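Local coordinates for sensory box/GGDEF domain protein (Colwellia psychrerythraea, PDB 3LYX) that probably senses a signal through its N-terminal PAS domain and passes it to a GGDEF domain, the kind found in diguanylate cyclases, at residues F17-V22 and E37-Y42. Numbering follows the deposited sequence.
Sequences FDAIVV and ETLYGY
With CG anti to the backbone N (chi1 178°), Leu39 extends toward the strand and brings CD2 against the methyl of Ala19. Tyr40 takes a different turn, its CG beside the backbone N (chi1 -63°), which directs the ring toward the strand, where its CE2 lies by Val21. Together they seat the end of helix 34-40 on the first strand of the PAS fold, strand 19-24, which lies between strands 29-32 and 108-117 in the antiparallel sheet. The closest pair of CA atoms across the contact is Ala19 and Leu39, 6.6 Å apart. Ala19 CB takes Leu39 CD2 at 3.6 Å and also meets the ring of Tyr40 obliquely, with CE2 at 4.2 Å. Farther along the strand, Val21 CG2 approaches Tyr40 CE2 to 3.9 Å. No hydrogen bond joins the two segments, so apolar contact alone links them directly. Polar ties come from close by: Ile20 O accepts a bond from Ser36 OG in the same helix, and Asn33, just before it, binds Ile20 N through OD1 and Asp18 O through ND2. Trp32 meets the Tyr40 ring with the planes at about 40° and also touches Val21, drawing strand 29-32 into the same packing. Asp18, whose CB is directed away from the helix, forms a salt bridge with Arg116, and its carboxylate accepts hydrogen bonds from the backbone N of Phe17 and of Asp18 of the second subunit. Beyond Tyr40 the helix ends: Gly41 N still bonds to Glu37 O at 2.8 Å, yet Gly41 itself has positive phi and is the first residue to leave helical geometry. Back at the ring, Leu39 CD2 sits 3.7 Å above the plane of Tyr40, displaced toward the rim.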
ATOM      1  N   PHE B  17       4.911   1.239  -0.121  1.00 29.55           N
ATOM      2  CA  PHE B  17       6.062   0.821  -0.909  1.00 28.06           C
ATOM      3  C   PHE B  17       5.555  -0.005  -2.086  1.00 27.59           C
ATOM      4  O   PHE B  17       6.230  -0.144  -3.104  1.00 25.86           O
ATOM      5  CB  PHE B  17       7.011  -0.018  -0.057  1.00 29.94           C
ATOM      6  CG  PHE B  17       8.189  -0.565  -0.816  1.00 31.81           C
ATOM      7  CD1 PHE B  17       9.087   0.292  -1.453  1.00 32.42           C
ATOM      8  CD2 PHE B  17       8.412  -1.940  -0.880  1.00 33.73           C
ATOM      9  CE1 PHE B  17      10.197  -0.214  -2.147  1.00 31.65           C
ATOM     10  CE2 PHE B  17       9.515  -2.457  -1.568  1.00 35.45           C
ATOM     11  CZ  PHE B  17      10.411  -1.589  -2.204  1.00 32.35           C
ATOM     12  N   ASP B  18       4.366  -0.565  -1.916  1.00 23.82           N
ATOM     13  CA  ASP B  18       3.718  -1.360  -2.950  1.00 24.76           C
ATOM     14  C   ASP B  18       3.474  -0.521  -4.197  1.00 24.06           C
ATOM     15  O   ASP B  18       3.062   0.627  -4.101  1.00 19.96           O
ATOM     16  CB  ASP B  18       2.367  -1.857  -2.443  1.00 25.14           C
ATOM     17  CG  ASP B  18       2.496  -2.778  -1.254  1.00 30.42           C
ATOM     18  OD1 ASP B  18       2.423  -4.009  -1.470  1.00 29.23           O
ATOM     19  OD2 ASP B  18       2.679  -2.266  -0.115  1.00 28.04           O
ATOM     20  N   ALA B  19       3.720  -1.098  -5.365  1.00 23.73           N
ATOM     21  CA  ALA B  19       3.463  -0.390  -6.616  1.00 23.06           C
ATOM     22  C   ALA B  19       2.030  -0.727  -7.019  1.00 24.53           C
ATOM     23  O   ALA B  19       1.716  -1.876  -7.366  1.00 23.66           O
ATOM     24  CB  ALA B  19       4.434  -0.855  -7.684  1.00 26.16           C
ATOM     25  N   ILE B  20       1.154   0.268  -6.941  1.00 25.64           N
ATOM     26  CA  ILE B  20      -0.244   0.088  -7.307  1.00 26.72           C
ATOM     27  C   ILE B  20      -0.451   0.564  -8.744  1.00 26.77           C
ATOM     28  O   ILE B  20      -0.028   1.663  -9.106  1.00 26.35           O
ATOM     29  CB  ILE B  20      -1.188   0.920  -6.401  1.00 26.19           C
ATOM     30  CG1 ILE B  20      -0.951   0.584  -4.921  1.00 29.63           C
ATOM     31  CG2 ILE B  20      -2.645   0.643  -6.769  1.00 25.10           C
ATOM     32  CD1 ILE B  20      -1.183  -0.869  -4.585  1.00 34.14           C
ATOM     33  N   VAL B  21      -1.087  -0.267  -9.563  1.00 26.74           N
ATOM     34  CA  VAL B  21      -1.377   0.104 -10.945  1.00 25.81           C
ATOM     35  C   VAL B  21      -2.830  -0.243 -11.209  1.00 25.22           C
ATOM     36  O   VAL B  21      -3.210  -1.420 -11.210  1.00 24.28           O
ATOM     37  CB  VAL B  21      -0.491  -0.659 -11.955  1.00 25.56           C
ATOM     38  CG1 VAL B  21      -0.807  -0.204 -13.381  1.00 28.69           C
ATOM     39  CG2 VAL B  21       0.973  -0.420 -11.641  1.00 28.61           C
ATOM     40  N   VAL B  22      -3.639   0.789 -11.412  1.00 23.94           N
ATOM     41  CA  VAL B  22      -5.059   0.620 -11.678  1.00 24.83           C
ATOM     42  C   VAL B  22      -5.298   0.769 -13.182  1.00 25.89           C
ATOM     43  O   VAL B  22      -4.838   1.737 -13.780  1.00 23.64           O
ATOM     44  CB  VAL B  22      -5.869   1.680 -10.927  1.00 24.60           C
ATOM     45  CG1 VAL B  22      -7.354   1.420 -11.097  1.00 25.32           C
ATOM     46  CG2 VAL B  22      -5.474   1.680  -9.449  1.00 25.87           C
ATOM     47  N   GLU B  37       6.190   4.226  -9.601  1.00 29.25           N
ATOM     48  CA  GLU B  37       7.231   5.038 -10.215  1.00 29.76           C
ATOM     49  C   GLU B  37       8.595   4.492  -9.798  1.00 29.92           C
ATOM     50  O   GLU B  37       9.494   4.350 -10.625  1.00 29.55           O
ATOM     51  CB  GLU B  37       7.109   6.504  -9.795  1.00 32.26           C
ATOM     52  CG  GLU B  37       8.385   7.306 -10.061  1.00 34.94           C
ATOM     53  CD  GLU B  37       8.161   8.807 -10.073  1.00 35.53           C
ATOM     54  OE1 GLU B  37       7.347   9.306  -9.271  1.00 39.45           O
ATOM     55  OE2 GLU B  37       8.816   9.491 -10.884  1.00 36.60           O
ATOM     56  N   THR B  38       8.734   4.178  -8.512  1.00 30.98           N
ATOM     57  CA  THR B  38       9.982   3.635  -7.980  1.00 27.30           C
ATOM     58  C   THR B  38      10.282   2.275  -8.585  1.00 26.77           C
ATOM     59  O   THR B  38      11.424   1.985  -8.940  1.00 28.42           O
ATOM     60  CB  THR B  38       9.932   3.470  -6.434  1.00 28.82           C
ATOM     61  OG1 THR B  38       9.768   4.749  -5.808  1.00 29.00           O
ATOM     62  CG2 THR B  38      11.224   2.843  -5.918  1.00 28.62           C
ATOM     63  N   LEU B  39       9.259   1.438  -8.723  1.00 26.60           N
ATOM     64  CA  LEU B  39       9.470   0.100  -9.263  1.00 26.69           C
ATOM     65  C   LEU B  39       9.687   0.017 -10.767  1.00 27.76           C
ATOM     66  O   LEU B  39      10.638  -0.619 -11.225  1.00 29.62           O
ATOM     67  CB  LEU B  39       8.297  -0.806  -8.894  1.00 26.60           C
ATOM     68  CG  LEU B  39       8.327  -2.239  -9.428  1.00 23.68           C
ATOM     69  CD1 LEU B  39       9.483  -3.024  -8.797  1.00 28.67           C
ATOM     70  CD2 LEU B  39       7.008  -2.896  -9.103  1.00 24.03           C
ATOM     71  N   TYR B  40       8.803   0.657 -11.527  1.00 27.69           N
ATOM     72  CA  TYR B  40       8.857   0.604 -12.982  1.00 28.56           C
ATOM     73  C   TYR B  40       9.698   1.680 -13.657  1.00 31.14           C
ATOM     74  O   TYR B  40      10.167   1.484 -14.788  1.00 31.86           O
ATOM     75  CB  TYR B  40       7.431   0.642 -13.541  1.00 26.75           C
ATOM     76  CG  TYR B  40       6.586  -0.551 -13.142  1.00 26.11           C
ATOM     77  CD1 TYR B  40       6.854  -1.820 -13.651  1.00 25.30           C
ATOM     78  CD2 TYR B  40       5.525  -0.414 -12.235  1.00 23.40           C
ATOM     79  CE1 TYR B  40       6.082  -2.936 -13.261  1.00 22.69           C
ATOM     80  CE2 TYR B  40       4.754  -1.508 -11.846  1.00 20.99           C
ATOM     81  CZ  TYR B  40       5.039  -2.766 -12.362  1.00 22.87           C
ATOM     82  OH  TYR B  40       4.284  -3.853 -11.980  1.00 22.55           O
ATOM     83  N   GLY B  41       9.876   2.814 -12.982  1.00 31.86           N
ATOM     84  CA  GLY B  41      10.680   3.886 -13.544  1.00 31.58           C
ATOM     85  C   GLY B  41       9.910   5.059 -14.121  1.00 32.23           C
ATOM     86  O   GLY B  41      10.469   6.139 -14.272  1.00 33.34           O
ATOM     87  N   TYR B  42       8.634   4.856 -14.437  1.00 30.75           N
ATOM     88  CA  TYR B  42       7.790   5.906 -15.019  1.00 30.58           C
ATOM     89  C   TYR B  42       7.050   6.713 -13.957  1.00 30.08           C
ATOM     90  O   TYR B  42       6.652   6.165 -12.929  1.00 31.69           O
ATOM     91  CB  TYR B  42       6.737   5.291 -15.936  1.00 29.86           C
ATOM     92  CG  TYR B  42       7.267   4.394 -17.028  1.00 31.61           C
ATOM     93  CD1 TYR B  42       7.650   4.921 -18.267  1.00 33.79           C
ATOM     94  CD2 TYR B  42       7.337   3.011 -16.844  1.00 29.50           C
ATOM     95  CE1 TYR B  42       8.079   4.090 -19.299  1.00 32.21           C
ATOM     96  CE2 TYR B  42       7.765   2.175 -17.864  1.00 31.83           C
ATOM     97  CZ  TYR B  42       8.130   2.721 -19.090  1.00 32.39           C
ATOM     98  OH  TYR B  42       8.518   1.895 -20.113  1.00 31.22           O
TER